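Local coordinates for protein citrate synthase (PDB 2IBP) that probably catalyses the condensation of oxaloacetate with acetyl-CoA and water to give citrate and CoA, a step of the tricarboxylic acid cycle, at residues A275-G280 / P334-R339. Residues are numbered along the deposited sequence; the frame is centred on the assembly and turned at random.
Sequences AATKPG and PYFQQR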
loop_
_atom_site.group_PDB
_atom_site.type_symbol
_atom_site.label_atom_id
_atom_site.label_comp_id
_atom_site.label_asym_id
_atom_site.label_seq_id
_atom_site.Cartn_x
_atom_site.Cartn_y
_atom_site.Cartn_z
ATOM N N ALA A 275 -11.960 -37.783 -1.037
ATOM C CA ALA A 275 -12.976 -36.826 -0.618
ATOM C C ALA A 275 -12.818 -35.497 -1.349
ATOM O O ALA A 275 -13.799 -34.803 -1.600
ATOM C CB ALA A 275 -12.902 -36.591 0.879
ATOM N N ALA A 276 -11.576 -35.144 -1.677
ATOM C CA ALA A 276 -11.290 -33.882 -2.356
ATOM C C ALA A 276 -11.749 -33.884 -3.813
ATOM O O ALA A 276 -11.833 -32.824 -4.436
ATOM C CB ALA A 276 -9.793 -33.566 -2.269
ATOM N N THR A 277 -12.031 -35.063 -4.363
ATOM C CA THR A 277 -12.503 -35.163 -5.744
ATOM C C THR A 277 -14.027 -35.013 -5.853
ATOM O O THR A 277 -14.595 -35.222 -6.928
ATOM C CB THR A 277 -12.086 -36.496 -6.386
ATOM O OG1 THR A 277 -12.799 -37.579 -5.775
ATOM C CG2 THR A 277 -10.586 -36.714 -6.239
ATOM N N LYS A 278 -14.673 -34.624 -4.754
ATOM C CA LYS A 278 -16.129 -34.450 -4.710
ATOM C C LYS A 278 -16.490 -33.058 -4.192
ATOM O O LYS A 278 -15.800 -32.522 -3.325
ATOM C CB LYS A 278 -16.761 -35.472 -3.759
ATOM C CG LYS A 278 -16.493 -36.929 -4.080
ATOM C CD LYS A 278 -17.125 -37.813 -3.012
ATOM C CE LYS A 278 -16.844 -39.288 -3.238
ATOM N NZ LYS A 278 -15.395 -39.617 -3.158
ATOM N N PRO A 279 -17.600 -32.486 -4.690
ATOM C CA PRO A 279 -18.049 -31.180 -4.217
ATOM C C PRO A 279 -18.939 -31.320 -2.980
ATOM O O PRO A 279 -19.979 -31.973 -3.056
ATOM C CB PRO A 279 -18.863 -30.649 -5.399
ATOM C CG PRO A 279 -19.415 -31.875 -6.060
ATOM C CD PRO A 279 -18.480 -33.022 -5.746
ATOM N N GLY A 280 -18.544 -30.736 -1.850
ATOM C CA GLY A 280 -17.307 -29.970 -1.735
ATOM C C GLY A 280 -17.092 -29.511 -0.303
ATOM O O GLY A 280 -17.816 -28.639 0.178
ATOM N N PRO A 334 -6.230 -40.145 -10.980
ATOM C CA PRO A 334 -6.425 -39.597 -12.328
ATOM C C PRO A 334 -7.081 -38.220 -12.316
ATOM O O PRO A 334 -6.706 -37.340 -13.093
ATOM C CB PRO A 334 -7.347 -40.627 -13.000
ATOM C CG PRO A 334 -7.996 -41.373 -11.869
ATOM C CD PRO A 334 -6.965 -41.411 -10.788
ATOM N N TYR A 335 -8.051 -38.052 -11.429
ATOM C CA TYR A 335 -8.775 -36.799 -11.278
ATOM C C TYR A 335 -7.858 -35.585 -11.239
ATOM O O TYR A 335 -8.053 -34.627 -11.976
ATOM C CB TYR A 335 -9.566 -36.829 -9.983
ATOM C CG TYR A 335 -10.326 -35.571 -9.689
ATOM C CD1 TYR A 335 -9.777 -34.578 -8.887
ATOM C CD2 TYR A 335 -11.615 -35.381 -10.179
ATOM C CE1 TYR A 335 -10.479 -33.421 -8.590
ATOM C CE2 TYR A 335 -12.330 -34.227 -9.882
ATOM C CZ TYR A 335 -11.758 -33.253 -9.085
ATOM O OH TYR A 335 -12.445 -32.099 -8.786
ATOM N N PHE A 336 -6.872 -35.622 -10.352
ATOM C CA PHE A 336 -5.965 -34.489 -10.187
ATOM C C PHE A 336 -5.086 -34.284 -11.406
ATOM O O PHE A 336 -4.886 -33.153 -11.847
ATOM C CB PHE A 336 -5.135 -34.656 -8.910
ATOM C CG PHE A 336 -5.959 -34.632 -7.658
ATOM C CD1 PHE A 336 -6.551 -35.792 -7.183
ATOM C CD2 PHE A 336 -6.216 -33.446 -7.001
ATOM C CE1 PHE A 336 -7.335 -35.765 -6.049
ATOM C CE2 PHE A 336 -6.998 -33.417 -5.861
ATOM C CZ PHE A 336 -7.570 -34.578 -5.396
ATOM N N GLN A 337 -4.576 -35.388 -11.942
ATOM C CA GLN A 337 -3.737 -35.375 -13.136
ATOM C C GLN A 337 -4.499 -34.706 -14.288
ATOM O O GLN A 337 -3.998 -33.794 -14.941
ATOM C CB GLN A 337 -3.379 -36.821 -13.535
ATOM C CG GLN A 337 -2.679 -37.657 -12.445
ATOM C CD GLN A 337 -2.431 -39.100 -12.878
ATOM O OE1 GLN A 337 -2.593 -39.446 -14.050
ATOM N NE2 GLN A 337 -2.022 -39.942 -11.934
ATOM N N GLN A 338 -5.739 -35.146 -14.485
ATOM C CA GLN A 338 -6.597 -34.644 -15.566
ATOM C C GLN A 338 -6.977 -33.157 -15.436
ATOM O O GLN A 338 -7.172 -32.472 -16.439
ATOM C CB GLN A 338 -7.854 -35.511 -15.637
ATOM C CG GLN A 338 -7.553 -36.955 -15.999
ATOM C CD GLN A 338 -8.686 -37.904 -15.655
ATOM O OE1 GLN A 338 -9.750 -37.485 -15.201
ATOM N NE2 GLN A 338 -8.449 -39.198 -15.849
ATOM N N ARG A 339 -7.056 -32.659 -14.205
ATOM C CA ARG A 339 -7.395 -31.265 -13.944
ATOM C C ARG A 339 -6.162 -30.406 -13.624
ATOM O O ARG A 339 -6.283 -29.241 -13.234
ATOM C CB ARG A 339 -8.444 -31.198 -12.844
ATOM C CG ARG A 339 -9.770 -31.784 -13.326
ATOM C CD ARG A 339 -10.609 -32.363 -12.213
ATOM N NE ARG A 339 -11.815 -32.990 -12.755
ATOM C CZ ARG A 339 -11.848 -34.172 -13.373
ATOM N NH1 ARG A 339 -10.739 -34.880 -13.561
ATOM N NH2 ARG A 339 -13.003 -34.637 -13.841
#
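Tyr335 and Phe336 of the short helix 334-338 pack against Ala276 and Thr277 of segment 275-280. Both segments belong to the largely helical citrate synthase fold, and the contact lies partly buried near its periphery. It is apolar and centres on a CH-pi contact. Tyr335 comes first. CG stands anti to the backbone N (chi1 178°), and one ring face meets Thr277. Thr277 CB sits 3.8 Å from the centroid of the Tyr335 ring, 9° off the normal. The methyl Thr277 CG2 lies toward one side of that face, 3.5 Å from Tyr335 CD1. Thr277 OG1 turns to a hydrogen bond with Glu274 O, in the turn before it. An alanine in place of Tyr335 would probably leave Thr277 CB without its aromatic partner and Arg339 without the ring it lies against. Phe336 is buried and also touches Leu284 and Leu341. Ala276 CB lies at the edge of the Phe336 ring, 4.0 Å from Phe336 CZ. Thr277 CG2 approaches Phe336 CE1 to 3.4 Å, so the one methyl touches both rings. Tyr335 CD1 also lies over the centre of the Phe336 ring. Gln338 OE1 accepts a bond from Arg339 NH1 nearly in the guanidinium plane. On the Tyr335 face opposite Thr277, Arg339 CD lies toward the rim and the guanidinium faces Tyr335 CD2. Arg339 NH1 donates to Tyr335 O at 3.1 Å, on a carbonyl lone pair.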